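Local coordinates for protein AlkD2 (Streptococcus mutans, PDB 6M9M) that is of unknown function but belongs to the HEAT-like repeat family of DNA glycosylases and binds the nucleotide inosine-5'-monophosphate, at residues I16-K21 / N84-E89; K21-R26 / V54-V59. All blocks are in the same frame, centred on the assembly; numbering follows the deposited sequence.

Contact 1: I16-K21 / N84-E89. With IMP (inosinic acid), chain B.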
ATOM      1  N   ILE A  16     -19.819  10.320   3.013  1.00 22.10           N
ATOM      2  CA  ILE A  16     -19.239   9.281   3.859  1.00 20.85           C
ATOM      3  C   ILE A  16     -18.008   9.856   4.546  1.00 21.13           C
ATOM      4  O   ILE A  16     -17.076  10.326   3.885  1.00 21.92           O
ATOM      5  CB  ILE A  16     -18.873   8.044   3.028  1.00 20.81           C
ATOM      6  CG1 ILE A  16     -20.108   7.464   2.336  1.00 22.11           C
ATOM      7  CG2 ILE A  16     -18.237   7.000   3.912  1.00 21.22           C
ATOM      8  CD1 ILE A  16     -19.789   6.453   1.286  1.00 23.86           C
ATOM      9  N   GLU A  17     -17.982   9.791   5.872  1.00 19.41           N
ATOM     10  CA  GLU A  17     -16.915  10.399   6.652  1.00 19.25           C
ATOM     11  C   GLU A  17     -15.920   9.393   7.198  1.00 19.08           C
ATOM     12  O   GLU A  17     -14.846   9.813   7.653  1.00 19.82           O
ATOM     13  CB  GLU A  17     -17.484  11.236   7.805  1.00 20.58           C
ATOM     14  CG  GLU A  17     -18.148  12.497   7.310  1.00 21.65           C
ATOM     15  CD  GLU A  17     -18.731  13.391   8.378  1.00 23.24           C
ATOM     16  OE1 GLU A  17     -18.491  13.219   9.598  1.00 22.54           O
ATOM     17  OE2 GLU A  17     -19.448  14.314   7.951  1.00 24.71           O
ATOM     18  N   HIS A  18     -16.230   8.093   7.149  1.00 18.20           N
ATOM     19  CA  HIS A  18     -15.366   7.061   7.715  1.00 18.86           C
ATOM     20  C   HIS A  18     -15.474   5.789   6.892  1.00 19.38           C
ATOM     21  O   HIS A  18     -16.488   5.533   6.247  1.00 20.65           O
ATOM     22  CB  HIS A  18     -15.720   6.825   9.190  1.00 20.46           C
ATOM     23  CG  HIS A  18     -15.587   8.057  10.031  0.50 21.65           C
ATOM     24  ND1 HIS A  18     -14.378   8.466  10.550  0.50 22.36           N
ATOM     25  CD2 HIS A  18     -16.492   8.994  10.399  0.50 21.89           C
ATOM     26  CE1 HIS A  18     -14.546   9.592  11.219  0.50 22.45           C
ATOM     27  NE2 HIS A  18     -15.819   9.935  11.142  0.50 22.24           N
ATOM     28  N   GLY A  19     -14.411   5.005   6.916  1.00 17.85           N
ATOM     29  CA  GLY A  19     -14.422   3.702   6.284  1.00 16.56           C
ATOM     30  C   GLY A  19     -14.083   3.744   4.806  1.00 16.46           C
ATOM     31  O   GLY A  19     -13.888   4.797   4.191  1.00 18.02           O
ATOM     32  N   PHE A  20     -14.026   2.552   4.220  1.00 14.94           N
ATOM     33  CA  PHE A  20     -13.729   2.402   2.804  1.00 15.93           C
ATOM     34  C   PHE A  20     -14.513   1.267   2.156  1.00 16.76           C
ATOM     35  O   PHE A  20     -14.394   1.080   0.947  1.00 16.36           O
ATOM     36  CB  PHE A  20     -12.217   2.153   2.590  1.00 16.35           C
ATOM     37  CG  PHE A  20     -11.709   0.938   3.317  1.00 16.60           C
ATOM     38  CD1 PHE A  20     -11.798  -0.319   2.743  1.00 17.06           C
ATOM     39  CD2 PHE A  20     -11.163   1.044   4.582  1.00 17.37           C
ATOM     40  CE1 PHE A  20     -11.353  -1.434   3.416  1.00 17.62           C
ATOM     41  CE2 PHE A  20     -10.720  -0.068   5.262  1.00 18.16           C
ATOM     42  CZ  PHE A  20     -10.810  -1.308   4.683  1.00 18.02           C
ATOM     43  N   LYS A  21     -15.296   0.503   2.905  1.00 19.49           N
ATOM     44  CA  LYS A  21     -15.891  -0.695   2.320  1.00 22.53           C
ATOM     45  C   LYS A  21     -16.946  -0.382   1.264  1.00 21.05           C
ATOM     46  O   LYS A  21     -17.102  -1.159   0.319  1.00 20.21           O
ATOM     47  CB  LYS A  21     -16.438  -1.598   3.421  1.00 27.87           C
ATOM     48  CG  LYS A  21     -15.334  -2.333   4.162  1.00 34.07           C
ATOM     49  CD  LYS A  21     -15.820  -2.963   5.451  1.00 40.10           C
ATOM     50  CE  LYS A  21     -14.660  -3.596   6.209  1.00 43.42           C
ATOM     51  NZ  LYS A  21     -13.564  -2.616   6.505  1.00 46.96           N
ATOM     52  N   ASN A  84      -4.883  13.620  -0.183  1.00 10.73           N
ATOM     53  CA  ASN A  84      -5.863  13.119   0.767  1.00 10.76           C
ATOM     54  C   ASN A  84      -5.368  11.811   1.379  1.00  9.81           C
ATOM     55  O   ASN A  84      -5.104  10.844   0.664  1.00 10.84           O
ATOM     56  CB  ASN A  84      -7.214  12.935   0.082  1.00 11.07           C
ATOM     57  CG  ASN A  84      -8.261  12.417   1.019  1.00 12.38           C
ATOM     58  OD1 ASN A  84      -8.297  11.227   1.326  1.00 13.45           O
ATOM     59  ND2 ASN A  84      -9.123  13.316   1.493  1.00 13.91           N
ATOM     60  N   TRP A  85      -5.293  11.769   2.712  1.00 10.81           N
ATOM     61  CA  TRP A  85      -4.698  10.617   3.374  1.00 11.53           C
ATOM     62  C   TRP A  85      -5.560   9.373   3.237  1.00 11.05           C
ATOM     63  O   TRP A  85      -5.024   8.260   3.288  1.00 11.10           O
ATOM     64  CB  TRP A  85      -4.371  10.938   4.838  1.00 13.20           C
ATOM     65  CG  TRP A  85      -5.544  11.112   5.751  1.00 15.49           C
ATOM     66  CD1 TRP A  85      -6.126  12.287   6.129  1.00 17.54           C
ATOM     67  CD2 TRP A  85      -6.270  10.071   6.425  1.00 16.58           C
ATOM     68  NE1 TRP A  85      -7.165  12.042   6.989  1.00 19.61           N
ATOM     69  CE2 TRP A  85      -7.279  10.693   7.188  1.00 18.97           C
ATOM     70  CE3 TRP A  85      -6.162   8.673   6.463  1.00 16.77           C
ATOM     71  CZ2 TRP A  85      -8.173   9.972   7.977  1.00 19.51           C
ATOM     72  CZ3 TRP A  85      -7.060   7.961   7.240  1.00 18.05           C
ATOM     73  CH2 TRP A  85      -8.051   8.610   7.983  1.00 18.96           C
ATOM     74  N   ARG A  86      -6.881   9.519   3.089  0.92  9.86           N
ATOM     75  CA  ARG A  86      -7.735   8.342   2.900  0.92  9.89           C
ATOM     76  C   ARG A  86      -7.498   7.716   1.532  0.92  9.82           C
ATOM     77  O   ARG A  86      -7.518   6.491   1.394  0.92 10.16           O
ATOM     78  CB  ARG A  86      -9.198   8.706   3.120  0.92 11.63           C
ATOM     79  CG  ARG A  86      -9.477   9.041   4.576  0.92 12.78           C
ATOM     80  CD  ARG A  86     -10.914   9.519   4.796  0.92 14.29           C
ATOM     81  NE  ARG A  86     -11.184   9.821   6.207  0.92 16.49           N
ATOM     82  CZ  ARG A  86     -11.449   8.912   7.137  0.92 18.54           C
ATOM     83  NH1 ARG A  86     -11.529   7.630   6.826  0.92 19.08           N
ATOM     84  NH2 ARG A  86     -11.644   9.290   8.388  0.92 21.02           N
ATOM     85  N   VAL A  87      -7.265   8.539   0.507  1.00  9.78           N
ATOM     86  CA  VAL A  87      -6.872   8.004  -0.798  1.00  9.52           C
ATOM     87  C   VAL A  87      -5.533   7.285  -0.688  1.00  8.43           C
ATOM     88  O   VAL A  87      -5.340   6.217  -1.281  1.00  9.31           O
ATOM     89  CB  VAL A  87      -6.848   9.108  -1.873  1.00  9.78           C
ATOM     90  CG1 VAL A  87      -6.370   8.537  -3.199  1.00 10.25           C
ATOM     91  CG2 VAL A  87      -8.224   9.762  -2.034  1.00  9.95           C
ATOM     92  N   GLN A  88      -4.590   7.850   0.077  1.00  8.88           N
ATOM     93  CA  GLN A  88      -3.308   7.169   0.283  1.00  8.84           C
ATOM     94  C   GLN A  88      -3.490   5.793   0.927  1.00  8.60           C
ATOM     95  O   GLN A  88      -2.799   4.839   0.564  1.00  9.11           O
ATOM     96  CB  GLN A  88      -2.352   8.022   1.105  1.00  9.14           C
ATOM     97  CG  GLN A  88      -1.903   9.281   0.415  1.00  9.58           C
ATOM     98  CD  GLN A  88      -0.932   9.044  -0.726  1.00  9.77           C
ATOM     99  OE1 GLN A  88      -0.325   7.979  -0.840  1.00 10.64           O
ATOM    100  NE2 GLN A  88      -0.751  10.057  -1.560  1.00 10.34           N
ATOM    101  N   GLU A  89      -4.422   5.664   1.875  1.00  9.31           N
ATOM    102  CA  GLU A  89      -4.667   4.347   2.445  1.00  8.91           C
ATOM    103  C   GLU A  89      -5.188   3.378   1.392  1.00 10.07           C
ATOM    104  O   GLU A  89      -4.807   2.208   1.379  1.00 10.33           O
ATOM    105  CB  GLU A  89      -5.654   4.427   3.605  1.00 10.61           C
ATOM    106  CG  GLU A  89      -5.138   5.183   4.822  1.00 12.80           C
ATOM    107  CD  GLU A  89      -3.910   4.541   5.491  1.00 14.39           C
ATOM    108  OE1 GLU A  89      -3.595   3.349   5.251  1.00 17.83           O
ATOM    109  OE2 GLU A  89      -3.229   5.244   6.254  1.00 16.23           O
TER
HETATM  110  P   IMP B 301     -11.830   5.744  10.096  1.00 26.52           P
HETATM  111  O1P IMP B 301     -12.844   4.911  10.851  1.00 27.38           O
HETATM  112  O2P IMP B 301     -11.991   7.203  10.445  1.00 25.25           O
HETATM  113  O3P IMP B 301     -12.064   5.550   8.530  1.00 23.86           O
HETATM  114  O5' IMP B 301     -10.394   5.242  10.538  1.00 35.35           O
HETATM  115  C5' IMP B 301      -9.214   5.783   9.964  1.00 42.42           C
HETATM  116  C4' IMP B 301      -8.184   6.006  11.037  1.00 48.85           C
HETATM  117  O4' IMP B 301      -7.015   6.296  10.531  1.00 51.68           O
HETATM  118  C3' IMP B 301      -8.619   7.295  11.968  1.00 51.85           C
HETATM  119  O3' IMP B 301      -8.315   7.012  13.401  1.00 52.34           O
HETATM  120  C2' IMP B 301      -7.919   8.254  11.569  1.00 53.83           C
HETATM  121  O2' IMP B 301      -7.773   9.261  12.677  1.00 55.01           O
HETATM  122  C1' IMP B 301      -6.532   7.569  11.238  1.00 53.91           C
HETATM  123  N9  IMP B 301      -5.661   8.185  10.468  1.00 56.07           N
HETATM  124  C8  IMP B 301      -4.592   7.738   9.762  1.00 56.89           C
HETATM  125  N7  IMP B 301      -4.003   8.805   9.175  1.00 57.40           N
HETATM  126  C5  IMP B 301      -4.692   9.921   9.526  1.00 57.70           C
HETATM  127  C6  IMP B 301      -4.487  11.265   9.182  1.00 58.55           C
HETATM  128  O6  IMP B 301      -3.370  11.584   8.307  1.00 58.83           O
HETATM  129  N1  IMP B 301      -5.302  12.203   9.648  1.00 58.82           N
HETATM  130  C2  IMP B 301      -6.343  11.847  10.467  1.00 58.54           C
HETATM  131  N3  IMP B 301      -6.540  10.527  10.804  1.00 57.71           N
HETATM  132  C4  IMP B 301      -5.721   9.553  10.339  1.00 57.12           C
HETATM  133  O   HOH W   1     -11.385   6.032   4.548  1.00 23.86           O
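Arg86 reaches across to the loop formed by Glu17, His18 and Gly19, and the two sides meet less through each other than through the phosphate of inosinic acid held between them. Asn84 opens 84-89 by serving as the N-cap of helix 85-102: its OD1 takes the N-H of Val87 at 3.0 Å, in the carbonyl plane and on a lone pair, along with a weak bond from Arg86 N. Trp85 comes next. With chi1 at 70° its CG sits between the backbone N and the carbonyl carbon, and one face of the indole lies against the hypoxanthine, whose C5 is 3.4 Å from the Trp85 ring plane, over its centre. The opposite indole face receives Arg86 CG near its rim. Arg86 itself runs extended from CG to NE, bringing its guanidinium edge-on to the phosphate. Arg86 NH1 grips O3P of inosinic acid at 2.7 Å, while Arg86 NH2 holds O2P at 3.0 Å in a nearly straight bond (173°). The loop 16-21 supplies a second donor to each oxygen: His18 ND1, in one of its two modelled conformers, reaches O2P at 2.7 Å, and the backbone Gly19 N reaches O3P at 2.9 Å. The His18 ring stands almost perpendicular to the guanidinium (89°). One guanidinium face has Glu17 O, 3.3 Å from Arg86 NH2 but badly angled for a hydrogen bond; Trp85 CH2 lies over the centre of the other. A water takes a bond from Arg86 NH1 and donates one to Gly19 O, completing the link between loop and helix. Two N-H donors on each of two phosphate oxygens, and an indole against the base, account for how inosinic acid is held, the anion's negative charge probably being offset by the cationic guanidinium.

Contact 2: K21-R26 / V54-V59; sequences KEEEQR and VRMYAV
Glu23 and Arg26 pack against Met56 and Tyr57 where two helices of the HEAT-like repeat fold, 21-32 and 52-65, pack across each other at an angle in the all-helical architecture. Their short segments approach to 8.4 Å between axes, with a crossing angle of -46°, and the backbones come closest at Glu23 CA and Tyr57 CA, 4.9 Å apart. No hydrogen bond spans the interface; van der Waals contact carries it. The phenol of Tyr57, its CG anti to the backbone N (chi1 163°), turns a ring edge to the first helix: Tyr57 CD2 faces the carbonyl O of Glu23 at 3.8 Å, and CE2 lies beside the backbone C of Arg26. Arg26 CG comes in obliquely, off the ring plane, 3.9 Å from Tyr57 CE2.

Further out, the polar ends of Tyr57 and Arg26 are tied down elsewhere. The Tyr57 hydroxyl is hydrogen-bonded to Asp30 on helix 21-32, so the ring bridges the two helices along its length, and the Arg26 guanidinium forms a salt bridge with Asp12 of helix 2-13. Leu9 and Tyr5 of that helix, together with Leu42, also pack on Tyr57. Met56 also touches Val87 and Val90 of helix 85-102. Its chain bends at chi3 (55°), carrying the methyl to the Glu23 carboxylate, where Met56 CE rests 3.8 Å from Glu23 OE2.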
ATOM      1  N   LYS A  21     -15.296   0.503   2.905  1.00 19.49           N
ATOM      2  CA  LYS A  21     -15.891  -0.695   2.320  1.00 22.53           C
ATOM      3  C   LYS A  21     -16.946  -0.382   1.264  1.00 21.05           C
ATOM      4  O   LYS A  21     -17.102  -1.159   0.319  1.00 20.21           O
ATOM      5  CB  LYS A  21     -16.438  -1.598   3.421  1.00 27.87           C
ATOM      6  CG  LYS A  21     -15.334  -2.333   4.162  1.00 34.07           C
ATOM      7  CD  LYS A  21     -15.820  -2.963   5.451  1.00 40.10           C
ATOM      8  CE  LYS A  21     -14.660  -3.596   6.209  1.00 43.42           C
ATOM      9  NZ  LYS A  21     -13.564  -2.616   6.505  1.00 46.96           N
ATOM     10  N   GLU A  22     -17.667   0.736   1.379  1.00 20.86           N
ATOM     11  CA  GLU A  22     -18.678   1.035   0.367  1.00 21.00           C
ATOM     12  C   GLU A  22     -18.032   1.311  -0.986  1.00 18.51           C
ATOM     13  O   GLU A  22     -18.484   0.802  -2.021  1.00 18.53           O
ATOM     14  CB  GLU A  22     -19.533   2.225   0.791  1.00 25.44           C
ATOM     15  CG  GLU A  22     -20.301   2.020   2.071  1.00 30.38           C
ATOM     16  CD  GLU A  22     -21.261   3.156   2.350  1.00 35.57           C
ATOM     17  OE1 GLU A  22     -21.839   3.691   1.378  1.00 37.71           O
ATOM     18  OE2 GLU A  22     -21.423   3.517   3.530  1.00 36.88           O
ATOM     19  N   GLU A  23     -16.959   2.098  -1.000  1.00 16.13           N
ATOM     20  CA  GLU A  23     -16.261   2.379  -2.246  1.00 15.46           C
ATOM     21  C   GLU A  23     -15.630   1.114  -2.813  1.00 15.15           C
ATOM     22  O   GLU A  23     -15.695   0.869  -4.024  1.00 14.95           O
ATOM     23  CB  GLU A  23     -15.207   3.459  -2.018  1.00 14.85           C
ATOM     24  CG  GLU A  23     -15.777   4.822  -1.629  1.00 14.99           C
ATOM     25  CD  GLU A  23     -15.782   5.098  -0.126  1.00 16.18           C
ATOM     26  OE1 GLU A  23     -15.759   4.137   0.661  1.00 17.43           O
ATOM     27  OE2 GLU A  23     -15.813   6.290   0.260  1.00 17.54           O
ATOM     28  N   GLU A  24     -15.023   0.302  -1.951  1.00 14.84           N
ATOM     29  CA  GLU A  24     -14.410  -0.945  -2.379  1.00 15.81           C
ATOM     30  C   GLU A  24     -15.428  -1.870  -3.025  1.00 17.35           C
ATOM     31  O   GLU A  24     -15.177  -2.433  -4.094  1.00 16.84           O
ATOM     32  CB  GLU A  24     -13.772  -1.623  -1.165  1.00 17.54           C
ATOM     33  CG  GLU A  24     -13.003  -2.877  -1.518  1.00 19.51           C
ATOM     34  CD  GLU A  24     -12.462  -3.592  -0.303  1.00 23.05           C
ATOM     35  OE1 GLU A  24     -13.074  -3.467   0.787  1.00 24.95           O
ATOM     36  OE2 GLU A  24     -11.438  -4.294  -0.443  1.00 25.68           O
ATOM     37  N   GLN A  25     -16.579  -2.067  -2.379  1.00 17.94           N
ATOM     38  CA  GLN A  25     -17.554  -3.003  -2.927  1.00 20.65           C
ATOM     39  C   GLN A  25     -18.114  -2.514  -4.258  1.00 18.44           C
ATOM     40  O   GLN A  25     -18.320  -3.313  -5.176  1.00 18.31           O
ATOM     41  CB  GLN A  25     -18.670  -3.269  -1.920  1.00 27.83           C
ATOM     42  CG  GLN A  25     -19.662  -4.325  -2.393  1.00 36.53           C
ATOM     43  CD  GLN A  25     -18.990  -5.636  -2.794  1.00 42.29           C
ATOM     44  OE1 GLN A  25     -18.347  -6.297  -1.975  1.00 45.73           O
ATOM     45  NE2 GLN A  25     -19.126  -6.007  -4.066  1.00 46.61           N
ATOM     46  N   ARG A  26     -18.350  -1.208  -4.396  1.00 16.64           N
ATOM     47  CA  ARG A  26     -18.823  -0.695  -5.679  1.00 17.02           C
ATOM     48  C   ARG A  26     -17.776  -0.910  -6.768  1.00 16.30           C
ATOM     49  O   ARG A  26     -18.107  -1.328  -7.883  1.00 16.02           O
ATOM     50  CB  ARG A  26     -19.163   0.788  -5.546  1.00 18.92           C
ATOM     51  CG  ARG A  26     -19.988   1.341  -6.695  1.00 22.88           C
ATOM     52  CD  ARG A  26     -21.475   0.933  -6.609  1.00 26.79           C
ATOM     53  NE  ARG A  26     -22.260   1.768  -7.506  1.00 29.40           N
ATOM     54  CZ  ARG A  26     -22.827   2.921  -7.168  1.00 30.23           C
ATOM     55  NH1 ARG A  26     -22.739   3.380  -5.927  1.00 29.64           N
ATOM     56  NH2 ARG A  26     -23.508   3.604  -8.077  1.00 32.11           N
ATOM     57  N   VAL A  54     -14.753   9.377  -4.348  1.00 11.89           N
ATOM     58  CA  VAL A  54     -14.782   8.839  -5.707  1.00 12.11           C
ATOM     59  C   VAL A  54     -13.370   8.505  -6.181  1.00 11.45           C
ATOM     60  O   VAL A  54     -13.161   7.507  -6.877  1.00 11.03           O
ATOM     61  CB  VAL A  54     -15.530   9.803  -6.644  1.00 13.14           C
ATOM     62  CG1 VAL A  54     -15.466   9.335  -8.088  1.00 13.88           C
ATOM     63  CG2 VAL A  54     -16.981   9.924  -6.214  1.00 13.79           C
ATOM     64  N   ARG A  55     -12.372   9.296  -5.767  1.00 10.78           N
ATOM     65  CA  ARG A  55     -10.997   8.911  -6.054  1.00  9.78           C
ATOM     66  C   ARG A  55     -10.619   7.615  -5.341  1.00  9.92           C
ATOM     67  O   ARG A  55      -9.876   6.804  -5.896  1.00  9.58           O
ATOM     68  CB  ARG A  55     -10.026  10.037  -5.705  1.00 10.00           C
ATOM     69  CG  ARG A  55     -10.299  11.329  -6.455  1.00 10.10           C
ATOM     70  CD  ARG A  55      -9.073  12.191  -6.571  1.00  9.83           C
ATOM     71  NE  ARG A  55      -8.464  12.560  -5.293  1.00 10.79           N
ATOM     72  CZ  ARG A  55      -8.890  13.555  -4.524  1.00 10.69           C
ATOM     73  NH1 ARG A  55      -9.958  14.267  -4.870  1.00 12.49           N
ATOM     74  NH2 ARG A  55      -8.254  13.839  -3.399  1.00 12.32           N
ATOM     75  N   MET A  56     -11.125   7.397  -4.121  1.00  9.88           N
ATOM     76  CA  MET A  56     -10.914   6.114  -3.449  1.00  9.74           C
ATOM     77  C   MET A  56     -11.449   4.962  -4.290  1.00  9.93           C
ATOM     78  O   MET A  56     -10.754   3.968  -4.514  1.00 10.14           O
ATOM     79  CB  MET A  56     -11.579   6.124  -2.074  1.00 10.10           C
ATOM     80  CG  MET A  56     -10.910   7.007  -1.027  1.00 10.86           C
ATOM     81  SD  MET A  56     -11.876   7.225   0.483  1.00 12.15           S
ATOM     82  CE  MET A  56     -12.141   5.531   0.967  1.00 13.33           C
ATOM     83  N   TYR A  57     -12.695   5.084  -4.750  1.00 10.19           N
ATOM     84  CA  TYR A  57     -13.290   4.112  -5.670  1.00 10.28           C
ATOM     85  C   TYR A  57     -12.382   3.866  -6.873  1.00 10.08           C
ATOM     86  O   TYR A  57     -12.127   2.719  -7.258  1.00 10.16           O
ATOM     87  CB  TYR A  57     -14.671   4.640  -6.081  1.00 11.47           C
ATOM     88  CG  TYR A  57     -15.270   4.013  -7.310  1.00 11.46           C
ATOM     89  CD1 TYR A  57     -15.010   4.537  -8.558  1.00 12.51           C
ATOM     90  CD2 TYR A  57     -16.092   2.893  -7.226  1.00 12.84           C
ATOM     91  CE1 TYR A  57     -15.553   3.988  -9.696  1.00 13.42           C
ATOM     92  CE2 TYR A  57     -16.649   2.333  -8.370  1.00 13.47           C
ATOM     93  CZ  TYR A  57     -16.359   2.882  -9.605  1.00 13.40           C
ATOM     94  OH  TYR A  57     -16.879   2.369 -10.769  1.00 14.66           O
ATOM     95  N   ALA A  58     -11.878   4.945  -7.476  1.00  9.63           N
ATOM     96  CA  ALA A  58     -11.034   4.824  -8.658  1.00 10.06           C
ATOM     97  C   ALA A  58      -9.752   4.062  -8.360  1.00  9.36           C
ATOM     98  O   ALA A  58      -9.275   3.290  -9.203  1.00  9.72           O
ATOM     99  CB  ALA A  58     -10.691   6.213  -9.193  1.00 10.54           C
ATOM    100  N   VAL A  59      -9.156   4.304  -7.190  1.00  9.01           N
ATOM    101  CA  VAL A  59      -7.913   3.624  -6.831  1.00  9.04           C
ATOM    102  C   VAL A  59      -8.157   2.145  -6.559  1.00  8.65           C
ATOM    103  O   VAL A  59      -7.315   1.305  -6.899  1.00  9.06           O
ATOM    104  CB  VAL A  59      -7.187   4.364  -5.696  1.00  8.77           C
ATOM    105  CG1 VAL A  59      -5.925   3.635  -5.293  1.00  8.66           C
ATOM    106  CG2 VAL A  59      -6.858   5.797  -6.140  1.00  9.11           C
TER

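Lys21 belongs to both contacts: the loop that presents His18 and Gly19 to the ligand in contact 1 runs directly into the helix packed in contact 2, and their centres lie about 9 Å apart. Met56 is one bridge between them. Its CE is 3.7 Å from Gly19 O and equally close to Phe20 CB, and its side chain comes within about 4 Å of that of Arg86. The same side chain is still about 8 Å from the inosinic acid, so contact 2 stands behind the phosphate site as a second layer. Further touches join Ile16 CD1 to Glu22 OE1, at 3.4 Å, and Arg55 NH2 to Asn84 CB, at 3.7 Å, next to the N-capped start of helix 85-102.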